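Local coordinates for protein phosphoribosylglycinamide synthetase (PDB 4DIM) that probably acts as a ligase of the ATP-grasp type, binding ATP and a metal ion, at residues 145-150 with 161-166; 124-129 with 187-192; 131-136 with 168-173. All coordinates share one frame; numbering follows the deposited sequence.

All three contacts belong to one compact unit with a four-stranded antiparallel sheet ordered 127-128, 186-189, 147-150, 161-163 and two helices on one face. Interaction 1 is the hairpin at one border; interaction 2 joins the other border strand to 186-189. Their centres are about 9 Å apart, and Ile148 N to Glu188 O and Pro146 O to Phe190 N, both 2.8 Å, probably hydrogen-bond the middle strands. Interaction 3 pairs the two helices, its centre about 10 Å and about 14 Å from those of interactions 1 and 2. Val149 CG1 meets Phe173 CA at 3.8 Å, and Val187 CB meets Leu136 CD1 at 3.7 Å. As in ATP-grasp relatives, the opposite face probably borders the nucleotide cleft.

Interaction 1. Residues 145-150 with 161-166; sequences LPVIVK and YIAKKE
Val147 and Ala163 form a hydrogen-bonded pair of antiparallel strands, Ile148 and Ile162 the following non-hydrogen-bonded pair, and Val149 and Tyr161 a second hydrogen-bonded pair. Strands 147-150 and 161-163 run 151° apart, their axes approaching to 4.7 Å. Val147 bonds Ala163 through both its N and its O: its N donates to Ala163 O at 3.2 Å, while Ala163 N returns a 2.7 Å bond to Val147 O, entering nearly along the C=O axis. Val149 N to Tyr161 O (3.0 Å) continues the ladder, and the return bond from Tyr161 N to Val149 O is weak. The two strands form the beta hairpin at the border of the small antiparallel sheet of an ATP-grasp fold; its connection, partly unmodelled, is consistent with the flexible loop that closes over the nucleotide in relatives. Side chains alternate between the two faces. On one, Ile148 and Ile162 cross obliquely, the terminal CD1 of Ile148 lying against CG1 of Ile162. On the other, Val147 CG2 touches Ala163 CB at 4.1 Å, and the beta carbons of Val149 and Tyr161 sit alongside one another. Val149 O lies at the edge of the Tyr161 ring, near its plane, 4.0 Å from CD2 of the tyrosine, while the hydroxyl of Tyr161 hydrogen-bonds Glu175 of helix 166-179. Beyond the ladder, Pro146, which follows a cis peptide bond, rests CB on Ala163 O at 3.5 Å, and Leu145 brings CD2 to Lys164 O.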
ATOM      1  N   LEU A 145     -16.255 -19.485  13.704  1.00119.99           N
ATOM      2  CA  LEU A 145     -14.973 -20.136  14.005  1.00119.38           C
ATOM      3  C   LEU A 145     -14.209 -20.368  12.690  1.00124.19           C
ATOM      4  O   LEU A 145     -14.851 -20.458  11.641  1.00126.96           O
ATOM      5  CB  LEU A 145     -15.170 -21.487  14.739  1.00121.72           C
ATOM      6  CG  LEU A 145     -15.224 -21.410  16.259  1.00125.35           C
ATOM      7  CD1 LEU A 145     -16.434 -20.610  16.727  1.00125.90           C
ATOM      8  CD2 LEU A 145     -15.219 -22.803  16.856  1.00127.89           C
ATOM      9  N   PRO A 146     -12.875 -20.558  12.696  1.00117.86           N
ATOM     10  CA  PRO A 146     -11.963 -20.429  13.843  1.00115.42           C
ATOM     11  C   PRO A 146     -11.773 -18.976  14.231  1.00112.82           C
ATOM     12  O   PRO A 146     -12.163 -18.063  13.510  1.00111.12           O
ATOM     13  CB  PRO A 146     -10.652 -21.053  13.344  1.00118.68           C
ATOM     14  CG  PRO A 146     -10.758 -21.159  11.839  1.00123.74           C
ATOM     15  CD  PRO A 146     -12.153 -20.771  11.428  1.00119.45           C
ATOM     16  N   VAL A 147     -11.206 -18.768  15.399  1.00106.46           N
ATOM     17  CA  VAL A 147     -10.963 -17.430  15.907  1.00101.27           C
ATOM     18  C   VAL A 147      -9.566 -17.341  16.408  1.00 98.77           C
ATOM     19  O   VAL A 147      -8.884 -18.345  16.634  1.00 97.83           O
ATOM     20  CB  VAL A 147     -11.958 -16.981  17.000  1.00103.97           C
ATOM     21  CG1 VAL A 147     -13.296 -16.579  16.408  1.00103.83           C
ATOM     22  CG2 VAL A 147     -12.134 -18.051  18.059  1.00105.45           C
ATOM     23  N   ILE A 148      -9.139 -16.101  16.520  1.00 92.91           N
ATOM     24  CA  ILE A 148      -7.874 -15.687  17.082  1.00 91.69           C
ATOM     25  C   ILE A 148      -8.188 -15.014  18.402  1.00 91.63           C
ATOM     26  O   ILE A 148      -9.191 -14.298  18.495  1.00 88.40           O
ATOM     27  CB  ILE A 148      -7.184 -14.737  16.112  1.00 94.88           C
ATOM     28  CG1 ILE A 148      -6.554 -15.505  14.959  1.00 98.10           C
ATOM     29  CG2 ILE A 148      -6.178 -13.868  16.834  1.00 96.22           C
ATOM     30  CD1 ILE A 148      -5.145 -16.021  15.188  1.00114.86           C
ATOM     31  N   VAL A 149      -7.346 -15.238  19.411  1.00 89.47           N
ATOM     32  CA  VAL A 149      -7.405 -14.543  20.701  1.00 88.59           C
ATOM     33  C   VAL A 149      -6.136 -13.784  20.815  1.00 91.80           C
ATOM     34  O   VAL A 149      -5.046 -14.354  20.666  1.00 90.82           O
ATOM     35  CB  VAL A 149      -7.617 -15.411  21.928  1.00 94.25           C
ATOM     36  CG1 VAL A 149      -7.982 -14.522  23.094  1.00 95.00           C
ATOM     37  CG2 VAL A 149      -8.709 -16.449  21.687  1.00 94.98           C
ATOM     38  N   LYS A 150      -6.250 -12.487  21.035  1.00 86.87           N
ATOM     39  CA  LYS A 150      -5.069 -11.655  21.022  1.00 87.64           C
ATOM     40  C   LYS A 150      -5.199 -10.487  21.903  1.00 93.13           C
ATOM     41  O   LYS A 150      -6.290 -10.091  22.297  1.00 92.01           O
ATOM     42  CB  LYS A 150      -4.755 -11.184  19.585  1.00 90.03           C
ATOM     43  CG  LYS A 150      -5.907 -10.514  18.854  1.00 91.33           C
ATOM     44  CD  LYS A 150      -5.459 -10.135  17.478  1.00101.34           C
ATOM     45  CE  LYS A 150      -6.506  -9.366  16.715  1.00121.85           C
ATOM     46  NZ  LYS A 150      -5.883  -8.451  15.720  1.00134.60           N
ATOM     47  N   TYR A 161      -3.259 -16.316  19.354  1.00122.99           N
ATOM     48  CA  TYR A 161      -3.640 -17.674  19.722  1.00121.80           C
ATOM     49  C   TYR A 161      -4.748 -18.145  18.801  1.00117.99           C
ATOM     50  O   TYR A 161      -5.910 -17.796  19.034  1.00114.73           O
ATOM     51  CB  TYR A 161      -4.113 -17.749  21.189  1.00125.07           C
ATOM     52  CG  TYR A 161      -3.005 -17.746  22.220  1.00132.38           C
ATOM     53  CD1 TYR A 161      -2.709 -18.886  22.958  1.00136.41           C
ATOM     54  CD2 TYR A 161      -2.304 -16.580  22.518  1.00135.46           C
ATOM     55  CE1 TYR A 161      -1.711 -18.882  23.934  1.00140.57           C
ATOM     56  CE2 TYR A 161      -1.310 -16.559  23.499  1.00139.10           C
ATOM     57  CZ  TYR A 161      -1.016 -17.712  24.212  1.00147.86           C
ATOM     58  OH  TYR A 161      -0.012 -17.677  25.169  1.00148.87           O
ATOM     59  N   ILE A 162      -4.403 -18.954  17.770  1.00112.54           N
ATOM     60  CA  ILE A 162      -5.390 -19.517  16.841  1.00111.11           C
ATOM     61  C   ILE A 162      -6.216 -20.559  17.611  1.00115.40           C
ATOM     62  O   ILE A 162      -5.658 -21.337  18.391  1.00114.87           O
ATOM     63  CB  ILE A 162      -4.716 -20.119  15.586  1.00115.30           C
ATOM     64  CG1 ILE A 162      -3.917 -19.059  14.807  1.00115.76           C
ATOM     65  CG2 ILE A 162      -5.758 -20.748  14.667  1.00116.90           C
ATOM     66  CD1 ILE A 162      -2.728 -19.566  14.110  1.00124.79           C
ATOM     67  N   ALA A 163      -7.535 -20.546  17.420  1.00112.65           N
ATOM     68  CA  ALA A 163      -8.424 -21.456  18.123  1.00114.38           C
ATOM     69  C   ALA A 163      -9.414 -22.132  17.171  1.00124.17           C
ATOM     70  O   ALA A 163     -10.435 -21.537  16.792  1.00124.09           O
ATOM     71  CB  ALA A 163      -9.176 -20.702  19.194  1.00113.58           C
ATOM     72  N   LYS A 164      -9.130 -23.413  16.844  1.00124.80           N
ATOM     73  CA  LYS A 164      -9.966 -24.247  15.969  1.00127.82           C
ATOM     74  C   LYS A 164     -11.278 -24.634  16.685  1.00135.07           C
ATOM     75  O   LYS A 164     -12.349 -24.556  16.073  1.00134.71           O
ATOM     76  CB  LYS A 164      -9.192 -25.507  15.537  1.00132.53           C
ATOM     77  CG  LYS A 164      -7.912 -25.236  14.731  1.00140.80           C
ATOM     78  CD  LYS A 164      -6.938 -26.411  14.797  1.00154.19           C
ATOM     79  CE  LYS A 164      -5.609 -26.088  14.157  1.00160.46           C
ATOM     80  NZ  LYS A 164      -4.704 -27.269  14.145  1.00170.58           N
ATOM     81  N   LYS A 165     -11.180 -25.012  17.993  1.00134.59           N
ATOM     82  CA  LYS A 165     -12.317 -25.412  18.849  1.00137.59           C
ATOM     83  C   LYS A 165     -12.356 -24.620  20.206  1.00141.53           C
ATOM     84  O   LYS A 165     -11.333 -24.129  20.684  1.00138.29           O
ATOM     85  CB  LYS A 165     -12.272 -26.941  19.130  1.00143.92           C
ATOM     86  CG  LYS A 165     -10.943 -27.447  19.719  1.00155.72           C
ATOM     87  CD  LYS A 165     -11.100 -28.706  20.590  1.00165.99           C
ATOM     88  CE  LYS A 165      -9.843 -29.052  21.368  1.00168.41           C
ATOM     89  NZ  LYS A 165      -8.731 -29.536  20.506  1.00168.95           N
ATOM     90  N   GLU A 166     -13.560 -24.562  20.830  1.00141.49           N
ATOM     91  CA  GLU A 166     -13.884 -23.893  22.123  1.00140.14           C
ATOM     92  C   GLU A 166     -12.849 -24.097  23.251  1.00143.43           C
ATOM     93  O   GLU A 166     -12.638 -23.190  24.062  1.00140.69           O
ATOM     94  CB  GLU A 166     -15.242 -24.430  22.657  1.00144.73           C
ATOM     95  CG  GLU A 166     -15.941 -23.530  23.657  1.00149.16           C
ATOM     96  CD  GLU A 166     -16.382 -22.213  23.057  1.00161.40           C
ATOM     97  OE1 GLU A 166     -15.827 -21.170  23.469  1.00130.54           O
ATOM     98  OE2 GLU A 166     -17.211 -22.229  22.118  1.00163.27           O
TER

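Interaction 2. Residues 124-129 with 187-192; sequences TARHFV and VEEFIE
Glu189 lays its extended side chain across Arg126, so that both carboxylate oxygens meet the same residue. OE2 accepts the backbone N of Arg126 at 2.8 Å, on its anti side but tilted out of the carboxylate plane. OE1 takes Arg126 NH2 in a 3.1 Å salt bridge, with a weak bond from NE; the oxygen lies in the guanidinium plane, yet the donor stands above the carboxylate plane, the two groups being turned 54° apart. Arg126 is bent at chi3 (-62°), which brings NE back beside the carboxylate. The backbone N of Lys144 also donates to OE1, giving that oxygen a further hold. Glu189 N in turn donates to Arg126 O at 3.1 Å, closing a reciprocal grip. Farther along, Phe128 N to Val187 O and Val187 N to Phe128 O form a straight backbone pair, and Val187 CG1 packs against Phe128 CB at 4.0 Å. Glu188 CG packs 3.8 Å from His127 CB. At the other end, Ile191 CG1 covers Ala125 CB at 3.7 Å. Strand 127-128 thereby becomes the outer member of an antiparallel sheet beside 186-189, as in the small subdomain of ATP-grasp enzymes.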
ATOM      1  N   THR A 124     -15.797  -8.089   6.433  1.00 87.08           N
ATOM      2  CA  THR A 124     -14.530  -8.021   7.131  1.00 87.40           C
ATOM      3  C   THR A 124     -14.549  -9.064   8.269  1.00 93.44           C
ATOM      4  O   THR A 124     -15.642  -9.475   8.690  1.00 92.99           O
ATOM      5  CB  THR A 124     -14.362  -6.583   7.669  1.00100.13           C
ATOM      6  OG1 THR A 124     -12.982  -6.360   7.991  1.00100.52           O
ATOM      7  CG2 THR A 124     -15.297  -6.305   8.903  1.00 99.29           C
ATOM      8  N   ALA A 125     -13.354  -9.433   8.793  1.00 92.63           N
ATOM      9  CA  ALA A 125     -13.208 -10.293   9.988  1.00 93.84           C
ATOM     10  C   ALA A 125     -13.757  -9.527  11.198  1.00100.61           C
ATOM     11  O   ALA A 125     -13.144  -8.568  11.655  1.00 99.12           O
ATOM     12  CB  ALA A 125     -11.741 -10.653  10.228  1.00 93.94           C
ATOM     13  N   ARG A 126     -14.934  -9.903  11.671  1.00100.62           N
ATOM     14  CA  ARG A 126     -15.593  -9.196  12.762  1.00101.81           C
ATOM     15  C   ARG A 126     -14.884  -9.473  14.076  1.00107.23           C
ATOM     16  O   ARG A 126     -14.271 -10.535  14.225  1.00105.75           O
ATOM     17  CB  ARG A 126     -17.067  -9.633  12.840  1.00104.29           C
ATOM     18  CG  ARG A 126     -17.891  -9.302  11.565  1.00109.45           C
ATOM     19  CD  ARG A 126     -19.300  -9.898  11.577  1.00123.78           C
ATOM     20  NE  ARG A 126     -19.268 -11.363  11.615  1.00129.30           N
ATOM     21  CZ  ARG A 126     -20.323 -12.155  11.783  1.00143.78           C
ATOM     22  NH1 ARG A 126     -21.544 -11.636  11.908  1.00142.19           N
ATOM     23  NH2 ARG A 126     -20.169 -13.474  11.820  1.00119.69           N
ATOM     24  N   HIS A 127     -14.953  -8.520  15.024  1.00106.02           N
ATOM     25  CA  HIS A 127     -14.290  -8.700  16.319  1.00105.88           C
ATOM     26  C   HIS A 127     -15.070  -8.155  17.479  1.00107.51           C
ATOM     27  O   HIS A 127     -15.828  -7.181  17.376  1.00105.37           O
ATOM     28  CB  HIS A 127     -12.887  -8.061  16.337  1.00106.92           C
ATOM     29  CG  HIS A 127     -12.861  -6.561  16.429  1.00112.11           C
ATOM     30  ND1 HIS A 127     -12.849  -5.900  17.639  1.00115.75           N
ATOM     31  CD2 HIS A 127     -12.803  -5.648  15.442  1.00115.24           C
ATOM     32  CE1 HIS A 127     -12.783  -4.610  17.350  1.00116.51           C
ATOM     33  NE2 HIS A 127     -12.738  -4.412  16.039  1.00116.29           N
ATOM     34  N   PHE A 128     -14.776  -8.746  18.627  1.00105.64           N
ATOM     35  CA  PHE A 128     -15.379  -8.340  19.883  1.00108.47           C
ATOM     36  C   PHE A 128     -14.304  -8.102  20.946  1.00113.37           C
ATOM     37  O   PHE A 128     -13.378  -8.907  21.103  1.00109.67           O
ATOM     38  CB  PHE A 128     -16.402  -9.400  20.325  1.00110.78           C
ATOM     39  CG  PHE A 128     -17.703  -9.243  19.581  1.00112.81           C
ATOM     40  CD1 PHE A 128     -18.567  -8.195  19.874  1.00117.06           C
ATOM     41  CD2 PHE A 128     -17.998 -10.052  18.498  1.00115.81           C
ATOM     42  CE1 PHE A 128     -19.751  -8.018  19.161  1.00120.04           C
ATOM     43  CE2 PHE A 128     -19.185  -9.875  17.773  1.00121.04           C
ATOM     44  CZ  PHE A 128     -20.064  -8.868  18.121  1.00120.65           C
ATOM     45  N   VAL A 129     -14.457  -6.977  21.670  1.00115.01           N
ATOM     46  CA  VAL A 129     -13.549  -6.541  22.754  1.00116.62           C
ATOM     47  C   VAL A 129     -14.089  -7.106  24.107  1.00120.47           C
ATOM     48  O   VAL A 129     -14.713  -6.398  24.889  1.00121.88           O
ATOM     49  CB  VAL A 129     -13.314  -4.990  22.790  1.00123.66           C
ATOM     50  CG1 VAL A 129     -12.179  -4.574  21.856  1.00122.18           C
ATOM     51  CG2 VAL A 129     -14.582  -4.194  22.455  1.00126.12           C
ATOM     52  N   VAL A 187     -11.261 -11.103  20.720  1.00 99.09           N
ATOM     53  CA  VAL A 187     -11.612 -12.368  20.082  1.00100.83           C
ATOM     54  C   VAL A 187     -12.034 -11.943  18.672  1.00 99.86           C
ATOM     55  O   VAL A 187     -12.898 -11.070  18.507  1.00 98.04           O
ATOM     56  CB  VAL A 187     -12.643 -13.260  20.836  1.00108.22           C
ATOM     57  CG1 VAL A 187     -14.013 -12.584  20.977  1.00110.10           C
ATOM     58  CG2 VAL A 187     -12.777 -14.604  20.139  1.00107.53           C
ATOM     59  N   GLU A 188     -11.320 -12.431  17.674  1.00 95.74           N
ATOM     60  CA  GLU A 188     -11.587 -12.033  16.286  1.00 94.52           C
ATOM     61  C   GLU A 188     -11.699 -13.236  15.392  1.00 97.81           C
ATOM     62  O   GLU A 188     -10.960 -14.202  15.562  1.00 96.92           O
ATOM     63  CB  GLU A 188     -10.460 -11.106  15.788  1.00 94.13           C
ATOM     64  CG  GLU A 188     -10.693 -10.531  14.413  1.00101.12           C
ATOM     65  CD  GLU A 188      -9.650  -9.544  13.962  1.00128.21           C
ATOM     66  OE1 GLU A 188      -8.536  -9.990  13.601  1.00129.65           O
ATOM     67  OE2 GLU A 188      -9.966  -8.335  13.906  1.00131.72           O
ATOM     68  N   GLU A 189     -12.580 -13.149  14.391  1.00 96.20           N
ATOM     69  CA  GLU A 189     -12.727 -14.205  13.383  1.00 95.89           C
ATOM     70  C   GLU A 189     -11.412 -14.420  12.669  1.00 97.30           C
ATOM     71  O   GLU A 189     -10.749 -13.451  12.255  1.00 94.13           O
ATOM     72  CB  GLU A 189     -13.779 -13.829  12.335  1.00 97.71           C
ATOM     73  CG  GLU A 189     -15.208 -13.742  12.833  1.00109.65           C
ATOM     74  CD  GLU A 189     -16.178 -13.401  11.720  1.00121.97           C
ATOM     75  OE1 GLU A 189     -17.196 -14.114  11.567  1.00109.07           O
ATOM     76  OE2 GLU A 189     -15.931 -12.398  11.011  1.00115.11           O
ATOM     77  N   PHE A 190     -11.033 -15.678  12.515  1.00 95.63           N
ATOM     78  CA  PHE A 190      -9.829 -16.040  11.801  1.00 94.35           C
ATOM     79  C   PHE A 190     -10.250 -16.427  10.391  1.00 96.75           C
ATOM     80  O   PHE A 190     -10.976 -17.411  10.213  1.00 98.98           O
ATOM     81  CB  PHE A 190      -9.076 -17.161  12.526  1.00 98.01           C
ATOM     82  CG  PHE A 190      -7.712 -17.448  11.935  1.00 99.78           C
ATOM     83  CD1 PHE A 190      -6.805 -16.421  11.700  1.00101.82           C
ATOM     84  CD2 PHE A 190      -7.347 -18.739  11.583  1.00102.96           C
ATOM     85  CE1 PHE A 190      -5.578 -16.678  11.092  1.00102.82           C
ATOM     86  CE2 PHE A 190      -6.110 -18.996  11.000  1.00106.23           C
ATOM     87  CZ  PHE A 190      -5.232 -17.965  10.756  1.00103.07           C
ATOM     88  N   ILE A 191      -9.895 -15.585   9.407  1.00 90.19           N
ATOM     89  CA  ILE A 191     -10.237 -15.774   7.999  1.00 88.79           C
ATOM     90  C   ILE A 191      -8.993 -16.288   7.332  1.00 92.86           C
ATOM     91  O   ILE A 191      -7.997 -15.594   7.266  1.00 91.80           O
ATOM     92  CB  ILE A 191     -10.752 -14.457   7.355  1.00 90.39           C
ATOM     93  CG1 ILE A 191     -11.844 -13.774   8.202  1.00 91.30           C
ATOM     94  CG2 ILE A 191     -11.249 -14.702   5.944  1.00 92.08           C
ATOM     95  CD1 ILE A 191     -13.171 -14.528   8.285  1.00108.31           C
ATOM     96  N   GLU A 192      -9.012 -17.514   6.895  1.00 92.84           N
ATOM     97  CA  GLU A 192      -7.859 -18.098   6.239  1.00 93.73           C
ATOM     98  C   GLU A 192      -8.325 -18.369   4.806  1.00 94.92           C
ATOM     99  O   GLU A 192      -9.414 -18.902   4.608  1.00 96.33           O
ATOM    100  CB  GLU A 192      -7.301 -19.333   7.030  1.00 98.05           C
ATOM    101  CG  GLU A 192      -8.210 -20.535   7.251  1.00115.78           C
ATOM    102  CD  GLU A 192      -9.325 -20.448   8.283  1.00128.96           C
ATOM    103  OE1 GLU A 192      -9.528 -21.468   8.980  1.00113.44           O
ATOM    104  OE2 GLU A 192     -10.078 -19.442   8.303  1.00106.83           O
TER

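Interaction 3. Residues 131-136 with 168-173; sequences RNENEL and EAIDGF
The Phe173 ring turns its rim toward the chain just before helix 133-141: Arg131 C lies at the edge, near the ring plane, 4.1 Å from CZ. Asn132 CA, 3.8 Å from CZ, Glu133 N, 4.1 Å from CE2, and Leu136 CD2 approach the ring obliquely. This is apolar packing between helices 133-141 and 166-179, which lie together on one face of the small antiparallel sheet of the ATP-grasp fold. No hydrogen bond joins the segments. The side chains of Leu136 and Phe173 lie side by side, pointing opposite ways. Leu136 has CG anti to its backbone N (chi1 -170°), which brings CG toward helix 166-179, and its CD2 lies 3.9 Å from Phe173 CB and equally near Ala169 O, with Ile170 CG2 at 4.3 Å. On the outer flank Glu133 is bent at chi2, and its OE2 passes Ile170 CG2. Phe173 also touches Val130 and Cys185. The first turn met by the ring is held by Asn132 at the N-cap position: its ND2 makes a weak bond to Glu135 OE2, and its OD1 accepts Glu135 N at 2.7 Å.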
ATOM      1  N   ARG A 131     -14.177  -8.821  27.969  1.00126.50           N
ATOM      2  CA  ARG A 131     -13.567  -8.512  29.293  1.00128.35           C
ATOM      3  C   ARG A 131     -13.704  -9.698  30.312  1.00131.70           C
ATOM      4  O   ARG A 131     -13.076  -9.624  31.362  1.00130.29           O
ATOM      5  CB  ARG A 131     -14.141  -7.201  29.902  1.00130.55           C
ATOM      6  CG  ARG A 131     -13.362  -5.971  29.429  1.00145.28           C
ATOM      7  CD  ARG A 131     -14.052  -4.630  29.612  1.00160.24           C
ATOM      8  NE  ARG A 131     -13.277  -3.547  28.992  1.00169.65           N
ATOM      9  CZ  ARG A 131     -13.582  -2.250  29.039  1.00189.47           C
ATOM     10  NH1 ARG A 131     -14.665  -1.835  29.693  1.00183.25           N
ATOM     11  NH2 ARG A 131     -12.805  -1.356  28.437  1.00173.63           N
ATOM     12  N   ASN A 132     -14.450 -10.791  29.980  1.00129.83           N
ATOM     13  CA  ASN A 132     -14.652 -11.969  30.857  1.00131.89           C
ATOM     14  C   ASN A 132     -15.117 -13.229  30.077  1.00135.93           C
ATOM     15  O   ASN A 132     -15.639 -13.098  28.969  1.00135.36           O
ATOM     16  CB  ASN A 132     -15.702 -11.653  31.959  1.00135.01           C
ATOM     17  CG  ASN A 132     -16.932 -10.945  31.431  1.00145.73           C
ATOM     18  OD1 ASN A 132     -17.735 -11.541  30.717  1.00135.52           O
ATOM     19  ND2 ASN A 132     -17.083  -9.645  31.708  1.00135.43           N
ATOM     20  N   GLU A 133     -15.005 -14.428  30.698  1.00133.12           N
ATOM     21  CA  GLU A 133     -15.406 -15.722  30.093  1.00132.82           C
ATOM     22  C   GLU A 133     -16.871 -15.735  29.563  1.00137.27           C
ATOM     23  O   GLU A 133     -17.173 -16.446  28.601  1.00136.02           O
ATOM     24  CB  GLU A 133     -15.228 -16.880  31.105  1.00135.43           C
ATOM     25  CG  GLU A 133     -13.772 -17.242  31.393  1.00143.91           C
ATOM     26  CD  GLU A 133     -13.356 -18.686  31.156  1.00154.99           C
ATOM     27  OE1 GLU A 133     -12.139 -18.972  31.273  1.00137.77           O
ATOM     28  OE2 GLU A 133     -14.236 -19.533  30.872  1.00138.55           O
ATOM     29  N   ASN A 134     -17.758 -14.949  30.191  1.00135.06           N
ATOM     30  CA  ASN A 134     -19.163 -14.830  29.797  1.00136.09           C
ATOM     31  C   ASN A 134     -19.301 -13.966  28.552  1.00136.30           C
ATOM     32  O   ASN A 134     -20.076 -14.308  27.663  1.00136.09           O
ATOM     33  CB  ASN A 134     -19.995 -14.242  30.944  1.00141.51           C
ATOM     34  CG  ASN A 134     -19.984 -15.111  32.183  1.00154.22           C
ATOM     35  OD1 ASN A 134     -19.181 -14.919  33.123  1.00139.59           O
ATOM     36  ND2 ASN A 134     -20.876 -16.086  32.203  1.00142.74           N
ATOM     37  N   GLU A 135     -18.551 -12.847  28.483  1.00130.74           N
ATOM     38  CA  GLU A 135     -18.556 -11.971  27.303  1.00128.99           C
ATOM     39  C   GLU A 135     -17.936 -12.707  26.056  1.00127.80           C
ATOM     40  O   GLU A 135     -18.312 -12.386  24.931  1.00124.67           O
ATOM     41  CB  GLU A 135     -17.817 -10.637  27.574  1.00129.92           C
ATOM     42  CG  GLU A 135     -18.620  -9.523  28.235  1.00139.12           C
ATOM     43  CD  GLU A 135     -17.787  -8.284  28.546  1.00144.03           C
ATOM     44  OE1 GLU A 135     -17.055  -7.808  27.640  1.00104.88           O
ATOM     45  OE2 GLU A 135     -17.854  -7.801  29.702  1.00132.92           O
ATOM     46  N   LEU A 136     -17.021 -13.706  26.274  1.00123.49           N
ATOM     47  CA  LEU A 136     -16.374 -14.493  25.213  1.00121.18           C
ATOM     48  C   LEU A 136     -17.417 -15.290  24.443  1.00128.14           C
ATOM     49  O   LEU A 136     -17.506 -15.176  23.222  1.00127.51           O
ATOM     50  CB  LEU A 136     -15.299 -15.458  25.795  1.00120.37           C
ATOM     51  CG  LEU A 136     -14.366 -16.183  24.774  1.00123.28           C
ATOM     52  CD1 LEU A 136     -13.672 -15.196  23.842  1.00120.78           C
ATOM     53  CD2 LEU A 136     -13.296 -17.048  25.470  1.00124.51           C
ATOM     54  N   GLU A 168      -9.618 -24.554  22.878  1.00131.84           N
ATOM     55  CA  GLU A 168      -8.421 -23.771  22.542  1.00129.11           C
ATOM     56  C   GLU A 168      -8.703 -22.238  22.749  1.00128.24           C
ATOM     57  O   GLU A 168      -7.753 -21.482  22.967  1.00125.14           O
ATOM     58  CB  GLU A 168      -7.947 -24.061  21.096  1.00130.85           C
ATOM     59  CG  GLU A 168      -7.330 -25.441  20.900  1.00146.49           C
ATOM     60  CD  GLU A 168      -7.030 -25.837  19.461  1.00166.79           C
ATOM     61  OE1 GLU A 168      -7.806 -26.641  18.893  1.00157.13           O
ATOM     62  OE2 GLU A 168      -6.001 -25.377  18.915  1.00158.28           O
ATOM     63  N   ALA A 169     -10.014 -21.806  22.704  1.00124.38           N
ATOM     64  CA  ALA A 169     -10.474 -20.409  22.874  1.00121.96           C
ATOM     65  C   ALA A 169     -10.378 -19.922  24.317  1.00126.83           C
ATOM     66  O   ALA A 169      -9.930 -18.800  24.539  1.00124.92           O
ATOM     67  CB  ALA A 169     -11.916 -20.260  22.402  1.00123.20           C
ATOM     68  N   ILE A 170     -10.852 -20.724  25.294  1.00126.60           N
ATOM     69  CA  ILE A 170     -10.742 -20.357  26.716  1.00126.70           C
ATOM     70  C   ILE A 170      -9.266 -20.468  27.112  1.00128.60           C
ATOM     71  O   ILE A 170      -8.750 -19.575  27.778  1.00126.91           O
ATOM     72  CB  ILE A 170     -11.674 -21.184  27.647  1.00133.06           C
ATOM     73  CG1 ILE A 170     -11.295 -22.700  27.716  1.00136.81           C
ATOM     74  CG2 ILE A 170     -13.130 -20.994  27.214  1.00134.26           C
ATOM     75  CD1 ILE A 170     -10.317 -23.135  28.904  1.00144.97           C
ATOM     76  N   ASP A 171      -8.576 -21.528  26.622  1.00125.78           N
ATOM     77  CA  ASP A 171      -7.154 -21.791  26.873  1.00126.96           C
ATOM     78  C   ASP A 171      -6.318 -20.641  26.326  1.00125.58           C
ATOM     79  O   ASP A 171      -5.283 -20.301  26.907  1.00126.07           O
ATOM     80  CB  ASP A 171      -6.749 -23.139  26.230  1.00132.13           C
ATOM     81  CG  ASP A 171      -5.384 -23.688  26.604  1.00149.58           C
ATOM     82  OD1 ASP A 171      -4.366 -23.088  26.182  1.00150.32           O
ATOM     83  OD2 ASP A 171      -5.334 -24.774  27.228  1.00157.17           O
ATOM     84  N   GLY A 172      -6.791 -20.046  25.226  1.00117.56           N
ATOM     85  CA  GLY A 172      -6.188 -18.867  24.617  1.00113.66           C
ATOM     86  C   GLY A 172      -6.473 -17.612  25.421  1.00111.56           C
ATOM     87  O   GLY A 172      -5.528 -16.912  25.748  1.00112.82           O
ATOM     88  N   PHE A 173      -7.756 -17.321  25.763  1.00104.12           N
ATOM     89  CA  PHE A 173      -8.155 -16.147  26.553  1.00105.46           C
ATOM     90  C   PHE A 173      -7.447 -16.093  27.932  1.00115.02           C
ATOM     91  O   PHE A 173      -6.914 -15.038  28.311  1.00115.63           O
ATOM     92  CB  PHE A 173      -9.686 -16.093  26.739  1.00107.65           C
ATOM     93  CG  PHE A 173     -10.247 -14.958  27.585  1.00111.30           C
ATOM     94  CD1 PHE A 173     -10.621 -13.749  27.004  1.00114.67           C
ATOM     95  CD2 PHE A 173     -10.496 -15.136  28.944  1.00116.03           C
ATOM     96  CE1 PHE A 173     -11.164 -12.710  27.782  1.00116.88           C
ATOM     97  CE2 PHE A 173     -11.089 -14.115  29.709  1.00119.98           C
ATOM     98  CZ  PHE A 173     -11.412 -12.911  29.127  1.00117.62           C
TER